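2-methyl-3-hydroxypyridine-5-carboxylic acid oxygenase (Mesorhizobium loti, PDB 3ALJ) probably catalyses the flavin-dependent oxygenation and ring opening of 2-methyl-3-hydroxypyridine-5-carboxylic acid, a vitamin B6 breakdown product, using FAD as its cofactor. Local coordinates at residues D70-Y82 / E94-H108. Residues are numbered along the deposited sequence; the frame is centred on the assembly and turned at random. Where two conformers were deposited one is given.
Sequences DDVLQGSHTPPTY and ETFNGLPWRIMTRSH. With FAD (flavin-adenine dinucleotide), chain B.
Val72 touches Met104 and His108 where, in this FAD-dependent aromatic hydroxylase fold, a helix end and the loop after it pass alongside strand 101-105 on their way to the seven-stranded sheet. Its CG1 lies 3.6 Å from Met104 SD, while its carbonyl O, in the plane of the His108 imidazole, accepts hydrogen bonds from His108 NE2 (2.8 Å) and Ser76 OG, which come from opposite faces of the carbonyl plane. A type II beta turn, Leu73 to Ser76, then reverses the chain, and Arg102 grips the turn by two in-plane bonds, NH2 to Leu73 O and NE to Ser76 OG (2.8 Å, nearly straight at 170°), and the chain beyond it by a third, NH1 to Thr78 OG1. A bend at chi2 (69°) brings the guanidinium between Leu73 CD2 on one face and His77 CA on the other. Between these side-chain bonds, His77 and Ile103 form a single antiparallel bridge. Thr78 OG1 donates a hydrogen bond to Trp101 O, and its methyl joins Pro79 CD over one face of the Trp101 indole; Phe96 CE2 lies over the opposite face. Tyr82 and Glu94 form a hydrogen-bonded antiparallel pair at the edge of the mixed sheet, and Tyr82 CB meets Phe96 CZ. Past the strand's end at Thr105, Arg106 at the start of helix 106-119 reaches the flavin cofactor, its NH1 and NH2 both donating to FAD O2', each at 2.9 Å.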
# COMPACT_ATOMS: atom_id res chain seq x y z
N ASP A 70 14.83 -2.59 9.94
CA ASP A 70 15.59 -1.46 10.52
C ASP A 70 15.60 -0.17 9.78
O ASP A 70 15.42 0.89 10.38
CB ASP A 70 17.12 -1.85 10.49
CG ASP A 70 17.42 -3.15 11.26
OD1 ASP A 70 16.65 -3.52 12.21
OD2 ASP A 70 18.47 -3.81 10.92
N ASP A 71 15.84 -0.25 8.50
CA ASP A 71 15.95 0.92 7.73
C ASP A 71 14.54 1.59 7.66
O ASP A 71 14.48 2.82 7.47
CB ASP A 71 16.40 0.60 6.26
CG ASP A 71 17.91 0.59 6.07
OD1 ASP A 71 18.66 0.79 7.03
OD2 ASP A 71 18.29 0.30 4.86
N VAL A 72 13.44 0.80 7.70
CA VAL A 72 12.12 1.44 7.70
C VAL A 72 11.82 2.13 9.06
O VAL A 72 11.31 3.20 9.11
CB VAL A 72 11.09 0.36 7.34
CG1 VAL A 72 9.68 0.86 7.59
CG2 VAL A 72 11.23 0.01 5.82
N LEU A 73 12.13 1.37 10.14
CA LEU A 73 11.78 1.96 11.49
C LEU A 73 12.55 3.23 11.81
O LEU A 73 12.01 4.17 12.38
CB LEU A 73 12.09 0.95 12.63
CG LEU A 73 11.21 -0.31 12.58
CD1 LEU A 73 11.52 -1.20 13.85
CD2 LEU A 73 9.67 0.08 12.66
N GLN A 74 13.83 3.32 11.34
CA GLN A 74 14.57 4.58 11.45
C GLN A 74 13.93 5.66 10.58
O GLN A 74 13.73 5.32 9.37
CB GLN A 74 15.98 4.29 10.99
CG GLN A 74 16.85 5.52 11.02
CD GLN A 74 17.13 6.01 12.47
OE1 GLN A 74 17.35 5.22 13.42
NE2 GLN A 74 17.11 7.30 12.63
N GLY A 75 13.53 6.80 11.08
CA GLY A 75 12.87 7.77 10.22
C GLY A 75 11.35 7.58 9.99
O GLY A 75 10.80 8.26 9.12
N SER A 76 10.73 6.66 10.77
CA SER A 76 9.26 6.56 10.68
C SER A 76 8.69 6.57 12.14
O SER A 76 9.46 6.65 13.08
CB SER A 76 8.86 5.33 9.91
OG SER A 76 9.30 4.13 10.59
N HIS A 77 7.39 6.55 12.21
CA HIS A 77 6.68 6.88 13.49
C HIS A 77 5.59 5.96 13.80
O HIS A 77 4.75 5.67 12.99
CB HIS A 77 6.15 8.33 13.26
CG HIS A 77 5.33 8.95 14.38
ND1 HIS A 77 5.93 9.49 15.49
CD2 HIS A 77 4.05 9.37 14.41
CE1 HIS A 77 5.00 10.04 16.28
NE2 HIS A 77 3.84 10.00 15.64
N THR A 78 5.54 5.60 15.09
CA THR A 78 4.32 5.00 15.61
C THR A 78 3.60 6.04 16.45
O THR A 78 4.11 6.37 17.58
CB THR A 78 4.47 3.70 16.49
OG1 THR A 78 5.21 2.71 15.72
CG2 THR A 78 3.11 3.09 16.91
N PRO A 79 2.45 6.60 16.06
CA PRO A 79 1.77 7.54 16.96
C PRO A 79 1.42 6.87 18.32
O PRO A 79 1.21 5.68 18.42
CB PRO A 79 0.43 7.86 16.21
CG PRO A 79 0.81 7.61 14.75
CD PRO A 79 1.67 6.33 14.80
N PRO A 80 1.30 7.77 19.36
CA PRO A 80 0.84 7.20 20.66
C PRO A 80 -0.53 6.66 20.59
O PRO A 80 -0.85 5.80 21.40
CB PRO A 80 0.77 8.39 21.59
CG PRO A 80 1.63 9.43 20.95
CD PRO A 80 1.69 9.19 19.39
N THR A 81 -1.42 7.15 19.73
CA THR A 81 -2.75 6.65 19.60
C THR A 81 -3.27 6.95 18.18
O THR A 81 -2.77 7.88 17.52
CB THR A 81 -3.73 7.26 20.64
OG1 THR A 81 -4.95 6.45 20.59
CG2 THR A 81 -3.97 8.66 20.53
N TYR A 82 -4.23 6.10 17.76
CA TYR A 82 -5.02 6.39 16.53
C TYR A 82 -6.35 6.96 17.02
O TYR A 82 -7.19 6.29 17.59
CB TYR A 82 -5.18 5.08 15.78
CG TYR A 82 -5.76 5.21 14.42
CD1 TYR A 82 -7.02 5.87 14.20
CD2 TYR A 82 -5.07 4.68 13.31
CE1 TYR A 82 -7.53 5.94 12.87
CE2 TYR A 82 -5.61 4.73 12.02
CZ TYR A 82 -6.80 5.36 11.83
OH TYR A 82 -7.41 5.38 10.56
N GLU A 94 -7.57 4.72 19.86
CA GLU A 94 -7.38 3.24 19.77
C GLU A 94 -5.90 2.96 19.67
O GLU A 94 -5.13 3.62 18.93
CB GLU A 94 -8.08 2.71 18.46
CG GLU A 94 -9.58 2.84 18.53
CD GLU A 94 -10.24 2.56 17.18
OE1 GLU A 94 -10.41 3.48 16.39
OE2 GLU A 94 -10.62 1.40 16.97
N THR A 95 -5.45 1.90 20.38
CA THR A 95 -4.03 1.48 20.35
C THR A 95 -3.91 -0.01 20.08
O THR A 95 -2.78 -0.52 20.07
CB THR A 95 -3.27 1.88 21.63
OG1 THR A 95 -3.88 1.21 22.71
CG2 THR A 95 -3.22 3.38 21.81
N PHE A 96 -5.00 -0.76 19.89
CA PHE A 96 -4.92 -2.13 19.32
C PHE A 96 -4.19 -3.14 20.16
O PHE A 96 -3.57 -4.05 19.66
CB PHE A 96 -4.21 -2.08 17.90
CG PHE A 96 -4.54 -0.79 17.07
CD1 PHE A 96 -5.87 -0.50 16.78
CD2 PHE A 96 -3.55 0.03 16.58
CE1 PHE A 96 -6.21 0.63 16.02
CE2 PHE A 96 -3.86 1.15 15.80
CZ PHE A 96 -5.18 1.43 15.52
N ASN A 97 -4.24 -2.91 21.47
CA ASN A 97 -3.58 -3.83 22.43
C ASN A 97 -2.16 -4.17 22.01
O ASN A 97 -1.72 -5.32 22.01
CB ASN A 97 -4.39 -5.06 22.68
CG ASN A 97 -3.87 -5.77 24.03
OD1 ASN A 97 -3.32 -5.10 25.00
ND2 ASN A 97 -3.96 -7.11 24.05
N GLY A 98 -1.45 -3.11 21.62
CA GLY A 98 -0.03 -3.29 21.35
C GLY A 98 0.34 -3.75 19.92
O GLY A 98 1.54 -3.86 19.65
N LEU A 99 -0.64 -4.05 19.07
CA LEU A 99 -0.31 -4.48 17.72
C LEU A 99 0.60 -3.42 17.06
O LEU A 99 0.22 -2.25 17.00
CB LEU A 99 -1.61 -4.51 16.94
CG LEU A 99 -1.56 -4.84 15.48
CD1 LEU A 99 -1.34 -6.24 15.23
CD2 LEU A 99 -2.96 -4.39 14.86
N PRO A 100 1.76 -3.88 16.56
CA PRO A 100 2.63 -2.88 15.91
C PRO A 100 2.04 -2.21 14.65
O PRO A 100 1.26 -2.82 13.92
CB PRO A 100 3.82 -3.73 15.54
CG PRO A 100 3.89 -4.84 16.65
CD PRO A 100 2.47 -5.14 16.85
N TRP A 101 2.35 -0.91 14.49
CA TRP A 101 1.94 -0.16 13.28
C TRP A 101 2.89 0.97 13.14
O TRP A 101 3.67 1.29 14.04
CB TRP A 101 0.44 0.27 13.36
CG TRP A 101 0.08 1.17 14.51
CD1 TRP A 101 0.10 0.87 15.88
CD2 TRP A 101 -0.44 2.51 14.41
NE1 TRP A 101 -0.32 1.98 16.62
CE2 TRP A 101 -0.66 2.99 15.73
CE3 TRP A 101 -0.69 3.42 13.30
CZ2 TRP A 101 -1.17 4.26 15.99
CZ3 TRP A 101 -1.22 4.61 13.57
CH2 TRP A 101 -1.46 5.08 14.86
N ARG A 102 2.85 1.61 11.96
CA ARG A 102 3.89 2.58 11.63
C ARG A 102 3.41 3.44 10.52
O ARG A 102 2.72 2.95 9.56
CB ARG A 102 5.16 1.83 11.12
CG ARG A 102 6.47 2.65 11.34
CD ARG A 102 6.81 2.73 12.89
NE ARG A 102 8.14 3.29 13.03
CZ ARG A 102 8.72 3.33 14.23
NH1 ARG A 102 8.04 3.03 15.34
NH2 ARG A 102 9.96 3.70 14.37
N ILE A 103 3.73 4.72 10.53
CA ILE A 103 3.42 5.69 9.46
C ILE A 103 4.76 6.15 8.91
O ILE A 103 5.75 6.36 9.65
CB ILE A 103 2.66 6.89 9.96
CG1 ILE A 103 1.36 6.39 10.66
CG2 ILE A 103 2.30 7.81 8.84
CD1 ILE A 103 0.59 7.54 11.30
N MET A 104 4.80 6.31 7.58
CA MET A 104 6.07 6.74 6.90
C MET A 104 5.70 7.37 5.59
O MET A 104 4.62 7.17 5.05
CB MET A 104 7.03 5.56 6.66
CG MET A 104 6.33 4.49 5.75
SD MET A 104 7.05 2.83 6.04
CE MET A 104 6.17 2.44 7.62
N THR A 105 6.69 8.04 5.03
CA THR A 105 6.45 8.47 3.60
C THR A 105 6.61 7.22 2.69
O THR A 105 7.35 6.31 2.99
CB THR A 105 7.41 9.64 3.19
OG1 THR A 105 8.75 9.15 3.09
CG2 THR A 105 7.35 10.82 4.17
N ARG A 106 5.93 7.36 1.55
CA ARG A 106 6.08 6.36 0.53
C ARG A 106 7.51 6.23 0.06
O ARG A 106 8.00 5.11 -0.16
CB ARG A 106 5.17 6.74 -0.68
CG ARG A 106 3.78 6.40 -0.21
CD ARG A 106 2.92 5.88 -1.15
NE ARG A 106 1.58 5.50 -0.65
CZ ARG A 106 0.88 4.48 -1.14
NH1 ARG A 106 1.38 3.71 -2.04
NH2 ARG A 106 -0.33 4.30 -0.68
N SER A 107 8.18 7.37 -0.12
CA SER A 107 9.58 7.32 -0.52
C SER A 107 10.44 6.61 0.49
O SER A 107 11.33 5.83 0.14
CB SER A 107 10.03 8.74 -0.74
OG SER A 107 9.45 9.20 -1.95
N HIS A 108 10.11 6.79 1.79
CA HIS A 108 10.92 6.10 2.80
C HIS A 108 10.82 4.61 2.70
O HIS A 108 11.82 3.91 2.74
CB HIS A 108 10.45 6.63 4.19
CG HIS A 108 11.25 6.07 5.33
ND1 HIS A 108 12.50 6.57 5.63
CD2 HIS A 108 10.96 5.13 6.23
CE1 HIS A 108 12.94 5.93 6.71
NE2 HIS A 108 12.01 5.08 7.11
PA FAD B . 2.18 -0.27 -7.42
O1A FAD B . 2.61 0.34 -6.12
O2A FAD B . 1.23 0.39 -8.23
O5B FAD B . 3.52 -0.51 -8.25
C5B FAD B . 3.48 -1.07 -9.60
C4B FAD B . 4.81 -0.61 -10.17
O4B FAD B . 4.79 -1.26 -11.49
C3B FAD B . 4.92 0.84 -10.45
O3B FAD B . 6.20 1.35 -10.04
C2B FAD B . 4.63 0.95 -11.99
O2B FAD B . 5.29 2.06 -12.62
C1B FAD B . 5.25 -0.30 -12.53
N9A FAD B . 4.60 -0.83 -13.69
C8A FAD B . 3.28 -0.72 -14.09
N7A FAD B . 3.05 -1.43 -15.21
C5A FAD B . 4.26 -2.01 -15.55
C6A FAD B . 4.62 -2.92 -16.54
N6A FAD B . 3.70 -3.33 -17.48
N1A FAD B . 5.90 -3.31 -16.55
C2A FAD B . 6.81 -2.88 -15.68
N3A FAD B . 6.52 -2.02 -14.66
C4A FAD B . 5.22 -1.63 -14.60
N1 FAD B . -1.74 0.51 1.39
C2 FAD B . -1.26 0.32 2.61
O2 FAD B . -0.73 -0.74 2.97
N3 FAD B . -1.36 1.33 3.56
C4 FAD B . -1.91 2.58 3.25
O4 FAD B . -1.83 3.53 4.11
C4X FAD B . -2.43 2.73 1.97
N5 FAD B . -3.12 3.95 1.64
C5X FAD B . -3.69 4.07 0.38
C6 FAD B . -4.46 5.20 0.05
C7 FAD B . -4.97 5.36 -1.21
C7M FAD B . -5.80 6.63 -1.54
C8 FAD B . -4.80 4.37 -2.16
C8M FAD B . -5.39 4.49 -3.58
C9 FAD B . -4.04 3.24 -1.85
C9A FAD B . -3.51 3.05 -0.54
N10 FAD B . -2.74 1.86 -0.18
C10 FAD B . -2.27 1.71 1.07
C1' FAD B . -2.58 0.74 -1.22
C2' FAD B . -1.20 0.83 -1.84
O2' FAD B . -1.03 2.15 -2.42
C3' FAD B . -1.10 -0.16 -3.02
O3' FAD B . -1.90 -1.35 -2.64
C4' FAD B . 0.26 -0.66 -3.28
O4' FAD B . 1.05 0.49 -3.69
C5' FAD B . 0.29 -1.63 -4.42
O5' FAD B . 1.64 -2.03 -4.63
P FAD B . 1.95 -2.80 -5.98
O1P FAD B . 3.40 -3.03 -5.96
O2P FAD B . 1.02 -3.95 -6.20
O3P FAD B . 1.56 -1.74 -7.14
O HOH W 1 9.10 8.46 6.75
O HOH W 2 -0.34 3.38 19.20
O HOH W 3 -9.81 6.03 16.79